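Local coordinates for protein argonaute (Aquifex aeolicus, PDB 1YVU) that cleaves target RNA as a DNA-guided endonuclease, using short single-stranded DNA guides to select complementary strands and divalent metal ions for catalysis, at residues 319-324 and 485-491; 337-341 and 468-472; 471-476 and 667-671; 662-666 and 675-680. All coordinates share one frame. Residue numbers count along the deposited sequence, not the author numbering.

Contact 1 of 4, residues 319-324 and 485-491; sequences KDTVLD and PYKLKEI
Two loop segments, 319-324 of linker L2 and 485-491 of the PIWI domain, lie side by side with end-to-end directions 151° apart and pair through the short antiparallel strands 322-323 and 487-488. V322 faces L488 as a non-hydrogen-bonded pair with CA atoms 4.1 Å apart; L323 and K487 form the adjoining hydrogen-bonded pair, CA to CA 5.5 Å, with L323 N to K487 O at 2.8 Å and K487 N to L323 O at 3.0 Å. K489 N reaches T321 O at 2.9 Å. Close CA-H...O contacts fill the gaps, as between Y486 CA and L323 O at 3.1 Å. L323 (chi1 and chi2 both p) and K487 (chi1 p, then extended) share one face, where L323 CD1 lies 3.8 Å from K487 CG; K487 NZ goes on to a salt bridge with E527. V322, with chi1 m, sets CB 3.6 Å from Y486 CD1 and CG1 4.2 Å from L488 CD2. At the outer end K319 CB abuts E490 O at 3.1 Å. Backbone pairing thus ties linker L2 to the PIWI domain. Strand 322-323 is the middle of a three-stranded antiparallel sheet, between 329-330 and 487-488, and helix 337-342 packs on V322, D324 and Y486.

Contact 2 of 4, residues 337-341 and 468-472; sequences RKFLE and FVLLN
This is a helix-helix contact between domains: segment 337-341 of helix 337-342, at the start of the Mid domain, meets helix 466-480 of the PIWI domain near the protein surface. The short segments 337-341 and 468-472 have axes 10.4 Å apart at closest approach, with N-to-C directions at 62° (signed crossing angle 62°), and the nearest CA atoms, those of R337 and L471, are 6.8 Å apart. L471 is the central apolar side chain. Its CB points toward the other helix, and the m,t rotamer places CD1 3.6 Å from R337 CB and 4.0 Å from E341 CG, while CD2 lies 3.7 Å from L340 O and 4.1 Å from L340 CB. One turn earlier, F468 (chi1 m) presents its ring to the R337 guanidinium. R337 CZ stands 3.8 Å from the centroid of the F468 ring, only 4° off the ring normal, and R337 NH1 is 3.2 Å from F468 CZ. The two planar groups therefore overlap in a cation-pi interaction, although the arginine is poorly ordered. With no hydrogen bond between the segments, the contact consists of apolar packing around the leucine and a cation-pi interaction at its margin.

Contact 3 of 4, residues 471-476 and 667-671; sequences LNVAEQ and YSSFQ
F670 brings its ring obliquely against the L471-N472 part of helix 466-480, with CE1 4.1 Å from L471 C and CZ 4.2 Å from L471 CB. Its chi1 is m and its CB points toward the helix, so the ring reaches across the gap between the backbones; the register pairs are N472 with F670, 6.6 Å from CA to CA, and Q476 with Y667, 6.3 Å. Segment 667-671 has no regular secondary structure, and Y667 adopts positive phi and psi (44°, 48°) where the chain runs past the helix. The polar centre is E475. Extended through chi1 and chi2 (both t), it brings OE1 to S669 N at 3.1 Å and to S669 OG at 2.5 Å, one carboxylate oxygen accepting from both the amide and the hydroxyl of the same serine. S669 chi1, in p, turns the hydroxyl to the same side as its amide. The aliphatic part of E475 also packs on Y667, CG to CB 4.2 Å. A helix side chain thus supplies the acceptor for the S669 amide. The other carboxylate oxygen, E475 OE2, bonds to Y486 OH, while Y667 OH bonds to Y486 O and the two tyrosine rings meet. Within the PIWI domain, the loop between helices 652-661 and 682-690 is held against helix 466-480, with L340 of helix 337-342 touching both E475 and S669.

Contact 4 of 4, residues 662-666 and 675-680; sequences LTLMN and LPATVH
N666 bridges the two loop segments. With chi1 m and chi2 near -53°, its CB points toward 675-680 and its amide serves both sides: ND2 bonds to T663 O at 3.0 Å within its own turn and, weakly, to L675 O at 2.8 Å across the gap, while N666 OD1 lies 3.6 Å from A677 CB. The 662-664 backbone has helical angles without the regular bonds. L662 O accepts from M665 N at 3.2 Å and from A677 N at 3.0 Å, so one carbonyl links both segments. The nearest CA atoms are those of T663 and P676, 4.2 Å apart. L662 takes the m,t rotamer, putting CD1 3.8 Å from T678 CG2 and CB 4.1 Å from P676 CB. Selenomethionine M665 (chi1 m) brings CB to 3.6 Å from A677 CB before its SE end leads away. Beyond P676 the chain turns, P676 O accepting from V679 N at 2.9 Å and H680 N at 2.8 Å. T678 OG1 is hydrogen-bonded to H569 ND1. The L675 side chain is about 5 Å from that of D571, probably catalytic as in relatives, and about 7 Å from that of metal-binding D683. Chemically, one backbone bond and one weak side-chain bond cross this buried contact, with small apolar contacts between.

The example illustrates how small contacts interlock: contacts 1 and 2 join linker L2 and the Mid domain to PIWI, while contacts 3 and 4 pack a loop within PIWI. Contacts 2 and 3 share L471 and N472 on helix 466-480, their centres 7 Å apart, and R337 NE lies 3.2 Å from F670 CE2, so F468 and F670 both meet that arginine. Y486 joins contact 1 to contact 3, whose centres are 15 Å apart, and its ring also packs on F339 of contact 2. Contact 4, 13 Å from contact 1 between centres, touches it through L664 and M665, and runs directly into contact 3 in sequence. Only contact 4 nears the active site: the L675 side chain is about 10 Å from the bound calcium ion, which D502 and D683 ligate.

Contact 1 of 4, residues 319-324 and 485-491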
loop_
_atom_site.group_PDB
_atom_site.type_symbol
_atom_site.label_atom_id
_atom_site.label_comp_id
_atom_site.label_asym_id
_atom_site.label_seq_id
_atom_site.Cartn_x
_atom_site.Cartn_y
_atom_site.Cartn_z
ATOM N N LYS A 319 21.365 5.340 13.257
ATOM C CA LYS A 319 22.010 4.523 14.269
ATOM C C LYS A 319 21.718 3.028 14.027
ATOM O O LYS A 319 20.663 2.510 14.389
ATOM C CB LYS A 319 21.554 4.958 15.650
ATOM C CG LYS A 319 21.791 6.418 16.005
ATOM C CD LYS A 319 23.280 6.776 16.145
ATOM C CE LYS A 319 23.467 8.237 16.615
ATOM N NZ LYS A 319 24.895 8.674 16.840
ATOM N N ASP A 320 22.640 2.358 13.347
ATOM C CA ASP A 320 22.497 0.940 13.007
ATOM C C ASP A 320 23.148 -0.035 13.970
ATOM O O ASP A 320 23.040 -1.254 13.802
ATOM C CB ASP A 320 23.008 0.661 11.586
ATOM C CG ASP A 320 24.195 1.534 11.188
ATOM O OD1 ASP A 320 24.920 2.054 12.077
ATOM O OD2 ASP A 320 24.384 1.712 9.964
ATOM N N THR A 321 23.798 0.506 14.992
ATOM C CA THR A 321 24.482 -0.317 15.969
ATOM C C THR A 321 23.518 -1.022 16.890
ATOM O O THR A 321 22.651 -0.400 17.519
ATOM C CB THR A 321 25.526 0.480 16.779
ATOM O OG1 THR A 321 26.461 1.085 15.867
ATOM C CG2 THR A 321 26.288 -0.450 17.735
ATOM N N VAL A 322 23.663 -2.342 16.878
ATOM C CA VAL A 322 22.887 -3.255 17.692
ATOM C C VAL A 322 23.782 -3.977 18.712
ATOM O O VAL A 322 24.992 -4.086 18.519
ATOM C CB VAL A 322 22.171 -4.296 16.799
ATOM C CG1 VAL A 322 21.332 -3.600 15.718
ATOM C CG2 VAL A 322 23.176 -5.315 16.191
ATOM N N LEU A 323 23.179 -4.484 19.778
ATOM C CA LEU A 323 23.917 -5.208 20.807
ATOM C C LEU A 323 23.145 -6.373 21.417
ATOM O O LEU A 323 21.922 -6.357 21.430
ATOM C CB LEU A 323 24.429 -4.252 21.903
ATOM C CG LEU A 323 23.652 -3.099 22.561
ATOM C CD1 LEU A 323 22.343 -3.523 23.234
ATOM C CD2 LEU A 323 24.583 -2.445 23.581
ATOM N N ASP A 324 23.870 -7.369 21.922
ATOM C CA ASP A 324 23.258 -8.541 22.558
ATOM C C ASP A 324 23.108 -8.388 24.095
ATOM O O ASP A 324 23.232 -7.270 24.620
ATOM C CB ASP A 324 23.998 -9.830 22.154
ATOM C CG ASP A 324 25.351 -10.003 22.834
ATOM O OD1 ASP A 324 26.006 -9.021 23.247
ATOM O OD2 ASP A 324 25.765 -11.161 22.946
ATOM N N PRO A 485 17.676 -11.662 19.473
ATOM C CA PRO A 485 19.140 -11.742 19.371
ATOM C C PRO A 485 19.932 -10.507 19.766
ATOM O O PRO A 485 21.030 -10.594 20.341
ATOM C CB PRO A 485 19.359 -12.093 17.898
ATOM C CG PRO A 485 18.135 -11.547 17.223
ATOM C CD PRO A 485 17.048 -11.878 18.157
ATOM N N TYR A 486 19.335 -9.366 19.475
ATOM C CA TYR A 486 19.947 -8.089 19.732
ATOM C C TYR A 486 18.885 -7.009 19.776
ATOM O O TYR A 486 17.718 -7.259 19.426
ATOM C CB TYR A 486 20.966 -7.777 18.612
ATOM C CG TYR A 486 20.429 -7.913 17.191
ATOM C CD1 TYR A 486 19.684 -6.885 16.592
ATOM C CD2 TYR A 486 20.608 -9.080 16.462
ATOM C CE1 TYR A 486 19.130 -7.018 15.311
ATOM C CE2 TYR A 486 20.047 -9.237 15.163
ATOM C CZ TYR A 486 19.306 -8.204 14.604
ATOM O OH TYR A 486 18.697 -8.349 13.378
ATOM N N LYS A 487 19.311 -5.804 20.147
ATOM C CA LYS A 487 18.455 -4.615 20.179
ATOM C C LYS A 487 19.390 -3.473 19.896
ATOM O O LYS A 487 20.593 -3.600 20.113
ATOM C CB LYS A 487 17.726 -4.406 21.517
ATOM C CG LYS A 487 18.590 -4.060 22.727
ATOM C CD LYS A 487 17.749 -3.936 23.982
ATOM C CE LYS A 487 18.602 -3.498 25.152
ATOM N NZ LYS A 487 17.745 -3.143 26.308
ATOM N N LEU A 488 18.834 -2.371 19.404
ATOM C CA LEU A 488 19.590 -1.171 19.069
ATOM C C LEU A 488 20.227 -0.564 20.316
ATOM O O LEU A 488 19.706 -0.726 21.425
ATOM C CB LEU A 488 18.678 -0.150 18.377
ATOM C CG LEU A 488 18.143 -0.508 16.995
ATOM C CD1 LEU A 488 16.786 0.105 16.787
ATOM C CD2 LEU A 488 19.125 -0.066 15.908
ATOM N N LYS A 489 21.395 0.042 20.124
ATOM C CA LYS A 489 22.155 0.667 21.193
ATOM C C LYS A 489 21.667 2.083 21.422
ATOM O O LYS A 489 21.559 2.522 22.552
ATOM C CB LYS A 489 23.625 0.693 20.795
ATOM C CG LYS A 489 24.552 1.486 21.704
ATOM C CD LYS A 489 25.835 1.724 20.980
ATOM C CE LYS A 489 26.773 2.536 21.789
ATOM N NZ LYS A 489 28.093 1.829 21.842
ATOM N N GLU A 490 21.419 2.801 20.337
ATOM C CA GLU A 490 20.974 4.175 20.424
ATOM C C GLU A 490 20.074 4.428 19.227
ATOM O O GLU A 490 20.291 3.812 18.184
ATOM C CB GLU A 490 22.220 5.086 20.351
ATOM C CG GLU A 490 22.006 6.580 20.670
ATOM C CD GLU A 490 21.444 6.840 22.084
ATOM O OE1 GLU A 490 22.041 6.346 23.076
ATOM O OE2 GLU A 490 20.400 7.530 22.203
ATOM N N ILE A 491 18.964 5.144 19.423
ATOM C CA ILE A 491 18.102 5.549 18.306
ATOM C C ILE A 491 18.224 7.047 18.424
ATOM O O ILE A 491 18.068 7.586 19.530
ATOM C CB ILE A 491 16.614 5.182 18.466
ATOM C CG1 ILE A 491 16.401 3.707 18.152
ATOM C CG2 ILE A 491 15.733 6.005 17.502
ATOM C CD1 ILE A 491 14.987 3.204 18.425
#

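Contact 2 of 4, residues 337-341 and 468-472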
loop_
_atom_site.group_PDB
_atom_site.type_symbol
_atom_site.label_atom_id
_atom_site.label_comp_id
_atom_site.label_asym_id
_atom_site.label_seq_id
_atom_site.Cartn_x
_atom_site.Cartn_y
_atom_site.Cartn_z
ATOM N N ARG A 337 27.449 -12.777 10.444
ATOM C CA ARG A 337 27.100 -14.148 10.765
ATOM C C ARG A 337 27.847 -14.362 12.072
ATOM O O ARG A 337 27.352 -15.019 12.980
ATOM C CB ARG A 337 27.662 -15.116 9.725
ATOM C CG ARG A 337 26.840 -15.277 8.474
ATOM C CD ARG A 337 27.328 -14.348 7.382
ATOM N NE ARG A 337 26.443 -14.391 6.225
ATOM C CZ ARG A 337 26.739 -14.918 5.037
ATOM N NH1 ARG A 337 27.934 -15.458 4.827
ATOM N NH2 ARG A 337 25.825 -14.944 4.092
ATOM N N LYS A 338 29.021 -13.718 12.142
ATOM C CA LYS A 338 29.926 -13.741 13.283
ATOM C C LYS A 338 29.216 -13.254 14.520
ATOM O O LYS A 338 29.237 -13.947 15.552
ATOM C CB LYS A 338 31.135 -12.836 13.040
ATOM C CG LYS A 338 32.273 -13.420 12.185
ATOM C CD LYS A 338 33.365 -12.341 11.943
ATOM C CE LYS A 338 34.630 -12.883 11.275
ATOM N NZ LYS A 338 35.554 -11.778 10.864
ATOM N N PHE A 339 28.538 -12.104 14.389
ATOM C CA PHE A 339 27.790 -11.526 15.505
ATOM C C PHE A 339 26.692 -12.497 15.942
ATOM O O PHE A 339 26.604 -12.845 17.110
ATOM C CB PHE A 339 27.221 -10.128 15.163
ATOM C CG PHE A 339 26.388 -9.508 16.278
ATOM C CD1 PHE A 339 26.950 -9.240 17.538
ATOM C CD2 PHE A 339 25.001 -9.317 16.112
ATOM C CE1 PHE A 339 26.128 -8.805 18.627
ATOM C CE2 PHE A 339 24.176 -8.882 17.195
ATOM C CZ PHE A 339 24.738 -8.632 18.449
ATOM N N LEU A 340 25.977 -13.055 14.976
ATOM C CA LEU A 340 24.899 -13.979 15.289
ATOM C C LEU A 340 25.352 -15.349 15.767
ATOM O O LEU A 340 24.527 -16.146 16.208
ATOM C CB LEU A 340 23.962 -14.122 14.095
ATOM C CG LEU A 340 23.007 -12.962 13.807
ATOM C CD1 LEU A 340 22.459 -13.137 12.390
ATOM C CD2 LEU A 340 21.882 -12.860 14.864
ATOM N N GLU A 341 26.649 -15.630 15.655
ATOM C CA GLU A 341 27.186 -16.907 16.098
ATOM C C GLU A 341 27.485 -16.767 17.558
ATOM O O GLU A 341 27.002 -17.544 18.374
ATOM C CB GLU A 341 28.469 -17.280 15.339
ATOM C CG GLU A 341 28.269 -18.095 14.042
ATOM C CD GLU A 341 29.559 -18.334 13.222
ATOM O OE1 GLU A 341 30.519 -18.954 13.749
ATOM O OE2 GLU A 341 29.593 -17.919 12.036
ATOM N N PHE A 468 24.627 -20.767 6.974
ATOM C CA PHE A 468 23.915 -19.513 6.763
ATOM C C PHE A 468 22.458 -19.692 6.989
ATOM O O PHE A 468 21.827 -18.803 7.554
ATOM C CB PHE A 468 24.138 -18.934 5.371
ATOM C CG PHE A 468 25.579 -18.757 5.005
ATOM C CD1 PHE A 468 26.608 -18.743 5.997
ATOM C CD2 PHE A 468 25.944 -18.691 3.651
ATOM C CE1 PHE A 468 27.978 -18.682 5.643
ATOM C CE2 PHE A 468 27.314 -18.624 3.272
ATOM C CZ PHE A 468 28.334 -18.629 4.271
ATOM N N VAL A 469 21.939 -20.856 6.594
ATOM C CA VAL A 469 20.527 -21.200 6.781
ATOM C C VAL A 469 20.277 -21.343 8.267
ATOM O O VAL A 469 19.366 -20.735 8.786
ATOM C CB VAL A 469 20.147 -22.515 6.091
ATOM C CG1 VAL A 469 18.613 -22.706 6.113
ATOM C CG2 VAL A 469 20.684 -22.525 4.660
ATOM N N LEU A 470 21.186 -22.045 8.944
ATOM C CA LEU A 470 21.144 -22.261 10.392
ATOM C C LEU A 470 21.120 -20.899 11.082
ATOM O O LEU A 470 20.296 -20.665 11.945
ATOM C CB LEU A 470 22.383 -23.039 10.820
ATOM C CG LEU A 470 22.705 -23.471 12.258
ATOM C CD1 LEU A 470 22.180 -24.856 12.493
ATOM C CD2 LEU A 470 24.248 -23.494 12.466
ATOM N N LEU A 471 21.942 -19.968 10.599
ATOM C CA LEU A 471 21.996 -18.623 11.173
ATOM C C LEU A 471 20.765 -17.805 10.856
ATOM O O LEU A 471 20.158 -17.215 11.770
ATOM C CB LEU A 471 23.268 -17.876 10.765
ATOM C CG LEU A 471 24.479 -18.395 11.560
ATOM C CD1 LEU A 471 25.734 -17.869 10.978
ATOM C CD2 LEU A 471 24.413 -18.027 13.019
ATOM N N ASN A 472 20.358 -17.847 9.581
ATOM C CA ASN A 472 19.176 -17.137 9.088
ATOM C C ASN A 472 17.996 -17.537 9.952
ATOM O O ASN A 472 17.359 -16.684 10.596
ATOM C CB ASN A 472 18.921 -17.476 7.610
ATOM C CG ASN A 472 17.813 -16.614 6.968
ATOM O OD1 ASN A 472 16.710 -16.469 7.512
ATOM N ND2 ASN A 472 18.095 -16.073 5.781
#

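Contact 3 of 4, residues 471-476 and 667-671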
loop_
_atom_site.group_PDB
_atom_site.type_symbol
_atom_site.label_atom_id
_atom_site.label_comp_id
_atom_site.label_asym_id
_atom_site.label_seq_id
_atom_site.Cartn_x
_atom_site.Cartn_y
_atom_site.Cartn_z
ATOM N N LEU A 471 21.942 -19.968 10.599
ATOM C CA LEU A 471 21.996 -18.623 11.173
ATOM C C LEU A 471 20.765 -17.805 10.856
ATOM O O LEU A 471 20.158 -17.215 11.770
ATOM C CB LEU A 471 23.268 -17.876 10.765
ATOM C CG LEU A 471 24.479 -18.395 11.560
ATOM C CD1 LEU A 471 25.734 -17.869 10.978
ATOM C CD2 LEU A 471 24.413 -18.027 13.019
ATOM N N ASN A 472 20.358 -17.847 9.581
ATOM C CA ASN A 472 19.176 -17.137 9.088
ATOM C C ASN A 472 17.996 -17.537 9.952
ATOM O O ASN A 472 17.359 -16.684 10.596
ATOM C CB ASN A 472 18.921 -17.476 7.610
ATOM C CG ASN A 472 17.813 -16.614 6.968
ATOM O OD1 ASN A 472 16.710 -16.469 7.512
ATOM N ND2 ASN A 472 18.095 -16.073 5.781
ATOM N N VAL A 473 17.875 -18.848 10.137
ATOM C CA VAL A 473 16.796 -19.432 10.921
ATOM C C VAL A 473 16.888 -19.058 12.413
ATOM O O VAL A 473 15.898 -18.611 12.990
ATOM C CB VAL A 473 16.753 -20.981 10.665
ATOM C CG1 VAL A 473 15.868 -21.722 11.661
ATOM C CG2 VAL A 473 16.274 -21.239 9.230
ATOM N N ALA A 474 18.099 -19.172 12.973
ATOM C CA ALA A 474 18.414 -18.876 14.379
ATOM C C ALA A 474 17.890 -17.523 14.814
ATOM O O ALA A 474 17.033 -17.453 15.695
ATOM C CB ALA A 474 19.940 -18.927 14.603
ATOM N N GLU A 475 18.355 -16.483 14.104
ATOM C CA GLU A 475 17.997 -15.068 14.308
ATOM C C GLU A 475 16.493 -14.846 14.308
ATOM O O GLU A 475 15.979 -14.125 15.153
ATOM C CB GLU A 475 18.645 -14.226 13.183
ATOM C CG GLU A 475 18.320 -12.708 13.163
ATOM C CD GLU A 475 18.778 -11.992 11.891
ATOM O OE1 GLU A 475 18.636 -12.543 10.762
ATOM O OE2 GLU A 475 19.260 -10.845 12.016
ATOM N N GLN A 476 15.808 -15.524 13.383
ATOM C CA GLN A 476 14.356 -15.412 13.232
ATOM C C GLN A 476 13.510 -16.129 14.276
ATOM O O GLN A 476 12.473 -15.607 14.673
ATOM C CB GLN A 476 13.932 -15.869 11.866
ATOM C CG GLN A 476 14.091 -14.872 10.807
ATOM C CD GLN A 476 13.449 -15.378 9.551
ATOM O OE1 GLN A 476 14.059 -16.138 8.788
ATOM N NE2 GLN A 476 12.182 -15.012 9.348
ATOM N N TYR A 667 14.554 -8.135 12.385
ATOM C CA TYR A 667 15.498 -9.239 12.508
ATOM C C TYR A 667 15.630 -10.138 11.297
ATOM O O TYR A 667 15.553 -11.363 11.399
ATOM C CB TYR A 667 15.156 -10.076 13.750
ATOM C CG TYR A 667 15.039 -9.270 15.007
ATOM C CD1 TYR A 667 13.790 -8.811 15.454
ATOM C CD2 TYR A 667 16.165 -8.957 15.758
ATOM C CE1 TYR A 667 13.665 -8.063 16.645
ATOM C CE2 TYR A 667 16.064 -8.201 16.952
ATOM C CZ TYR A 667 14.806 -7.768 17.383
ATOM O OH TYR A 667 14.663 -7.127 18.584
ATOM N N SER A 668 15.791 -9.519 10.140
ATOM C CA SER A 668 15.946 -10.254 8.900
ATOM C C SER A 668 17.207 -9.692 8.271
ATOM O O SER A 668 17.160 -8.762 7.449
ATOM C CB SER A 668 14.713 -10.041 8.030
ATOM O OG SER A 668 14.838 -10.717 6.797
ATOM N N SER A 669 18.338 -10.227 8.719
ATOM C CA SER A 669 19.639 -9.774 8.246
ATOM C C SER A 669 20.066 -10.200 6.852
ATOM O O SER A 669 20.845 -9.525 6.183
ATOM C CB SER A 669 20.703 -10.209 9.226
ATOM O OG SER A 669 20.637 -11.574 9.599
ATOM N N PHE A 670 19.543 -11.340 6.438
ATOM C CA PHE A 670 19.886 -11.923 5.159
ATOM C C PHE A 670 18.904 -11.522 4.080
ATOM O O PHE A 670 19.189 -11.594 2.893
ATOM C CB PHE A 670 20.009 -13.446 5.344
ATOM C CG PHE A 670 21.026 -13.837 6.407
ATOM C CD1 PHE A 670 20.626 -14.065 7.728
ATOM C CD2 PHE A 670 22.402 -13.868 6.115
ATOM C CE1 PHE A 670 21.575 -14.318 8.767
ATOM C CE2 PHE A 670 23.363 -14.118 7.142
ATOM C CZ PHE A 670 22.937 -14.343 8.472
ATOM N N GLN A 671 17.763 -11.023 4.524
ATOM C CA GLN A 671 16.704 -10.579 3.631
ATOM C C GLN A 671 16.351 -9.121 3.946
ATOM O O GLN A 671 16.675 -8.623 5.027
ATOM C CB GLN A 671 15.478 -11.506 3.751
ATOM C CG GLN A 671 15.629 -12.806 2.954
ATOM C CD GLN A 671 14.530 -13.829 3.220
ATOM O OE1 GLN A 671 13.350 -13.472 3.401
ATOM N NE2 GLN A 671 14.913 -15.114 3.220
#

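Contact 4 of 4, residues 662-666 and 675-680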
loop_
_atom_site.group_PDB
_atom_site.type_symbol
_atom_site.label_atom_id
_atom_site.label_comp_id
_atom_site.label_asym_id
_atom_site.label_seq_id
_atom_site.Cartn_x
_atom_site.Cartn_y
_atom_site.Cartn_z
ATOM N N LEU A 662 14.694 1.363 12.842
ATOM C CA LEU A 662 13.662 0.393 13.210
ATOM C C LEU A 662 13.423 -0.681 12.188
ATOM O O LEU A 662 12.686 -1.607 12.474
ATOM C CB LEU A 662 12.325 1.092 13.506
ATOM C CG LEU A 662 12.186 1.895 14.806
ATOM C CD1 LEU A 662 10.908 2.688 14.812
ATOM C CD2 LEU A 662 12.270 1.025 16.035
ATOM N N THR A 663 14.020 -0.568 10.998
ATOM C CA THR A 663 13.842 -1.608 9.969
ATOM C C THR A 663 14.590 -2.830 10.451
ATOM O O THR A 663 14.222 -3.953 10.180
ATOM C CB THR A 663 14.484 -1.228 8.663
ATOM O OG1 THR A 663 15.831 -0.802 8.920
ATOM C CG2 THR A 663 13.703 -0.145 7.975
ATOM N N LEU A 664 15.637 -2.551 11.217
ATOM C CA LEU A 664 16.525 -3.547 11.808
ATOM C C LEU A 664 15.900 -4.286 12.979
ATOM O O LEU A 664 16.476 -5.241 13.501
ATOM C CB LEU A 664 17.834 -2.889 12.260
ATOM C CG LEU A 664 18.526 -1.866 11.360
ATOM C CD1 LEU A 664 19.871 -1.595 11.957
ATOM C CD2 LEU A 664 18.644 -2.319 9.910
HETATM N N MSE A 665 14.728 -3.834 13.398
HETATM C CA MSE A 665 14.022 -4.496 14.472
HETATM C C MSE A 665 13.116 -5.560 13.927
HETATM O O MSE A 665 12.283 -6.104 14.639
HETATM C CB MSE A 665 13.268 -3.500 15.350
HETATM C CG MSE A 665 14.187 -2.687 16.223
HETATM SE SE MSE A 665 15.677 -3.744 16.880
HETATM C CE MSE A 665 14.953 -4.231 18.528
ATOM N N ASN A 666 13.306 -5.871 12.649
ATOM C CA ASN A 666 12.541 -6.902 11.958
ATOM C C ASN A 666 13.325 -8.201 11.869
ATOM O O ASN A 666 12.855 -9.181 11.305
ATOM C CB ASN A 666 12.144 -6.405 10.589
ATOM C CG ASN A 666 11.057 -5.402 10.660
ATOM O OD1 ASN A 666 10.018 -5.668 11.265
ATOM N ND2 ASN A 666 11.274 -4.223 10.066
ATOM N N LEU A 675 9.745 -1.973 5.428
ATOM C CA LEU A 675 9.063 -1.231 6.477
ATOM C C LEU A 675 9.637 -1.257 7.907
ATOM O O LEU A 675 10.261 -2.250 8.311
ATOM C CB LEU A 675 7.581 -1.647 6.484
ATOM C CG LEU A 675 6.661 -1.272 5.308
ATOM C CD1 LEU A 675 5.226 -1.671 5.616
ATOM C CD2 LEU A 675 6.714 0.231 5.041
ATOM N N PRO A 676 9.486 -0.136 8.679
ATOM C CA PRO A 676 9.975 -0.055 10.063
ATOM C C PRO A 676 9.185 -1.081 10.837
ATOM O O PRO A 676 8.019 -1.314 10.512
ATOM C CB PRO A 676 9.500 1.316 10.514
ATOM C CG PRO A 676 9.424 2.056 9.300
ATOM C CD PRO A 676 8.931 1.169 8.273
ATOM N N ALA A 677 9.783 -1.657 11.874
ATOM C CA ALA A 677 9.097 -2.665 12.682
ATOM C C ALA A 677 7.736 -2.241 13.220
ATOM O O ALA A 677 6.832 -3.078 13.358
ATOM C CB ALA A 677 9.979 -3.153 13.809
ATOM N N THR A 678 7.574 -0.930 13.395
ATOM C CA THR A 678 6.320 -0.332 13.885
ATOM C C THR A 678 5.105 -0.527 12.953
ATOM O O THR A 678 3.942 -0.543 13.412
ATOM C CB THR A 678 6.509 1.166 14.218
ATOM O OG1 THR A 678 7.134 1.838 13.116
ATOM C CG2 THR A 678 7.383 1.315 15.415
ATOM N N VAL A 679 5.383 -0.657 11.647
ATOM C CA VAL A 679 4.325 -0.876 10.659
ATOM C C VAL A 679 4.498 -2.105 9.796
ATOM O O VAL A 679 3.571 -2.491 9.102
ATOM C CB VAL A 679 4.028 0.355 9.764
ATOM C CG1 VAL A 679 3.353 1.428 10.586
ATOM C CG2 VAL A 679 5.283 0.847 9.085
ATOM N N HIS A 680 5.649 -2.762 9.876
ATOM C CA HIS A 680 5.874 -3.962 9.084
ATOM C C HIS A 680 4.892 -5.016 9.505
ATOM O O HIS A 680 4.739 -5.306 10.694
ATOM C CB HIS A 680 7.275 -4.490 9.251
ATOM C CG HIS A 680 7.495 -5.788 8.541
ATOM N ND1 HIS A 680 7.715 -6.968 9.227
ATOM C CD2 HIS A 680 7.548 -6.093 7.233
ATOM C CE1 HIS A 680 7.907 -7.941 8.358
ATOM N NE2 HIS A 680 7.813 -7.443 7.142
#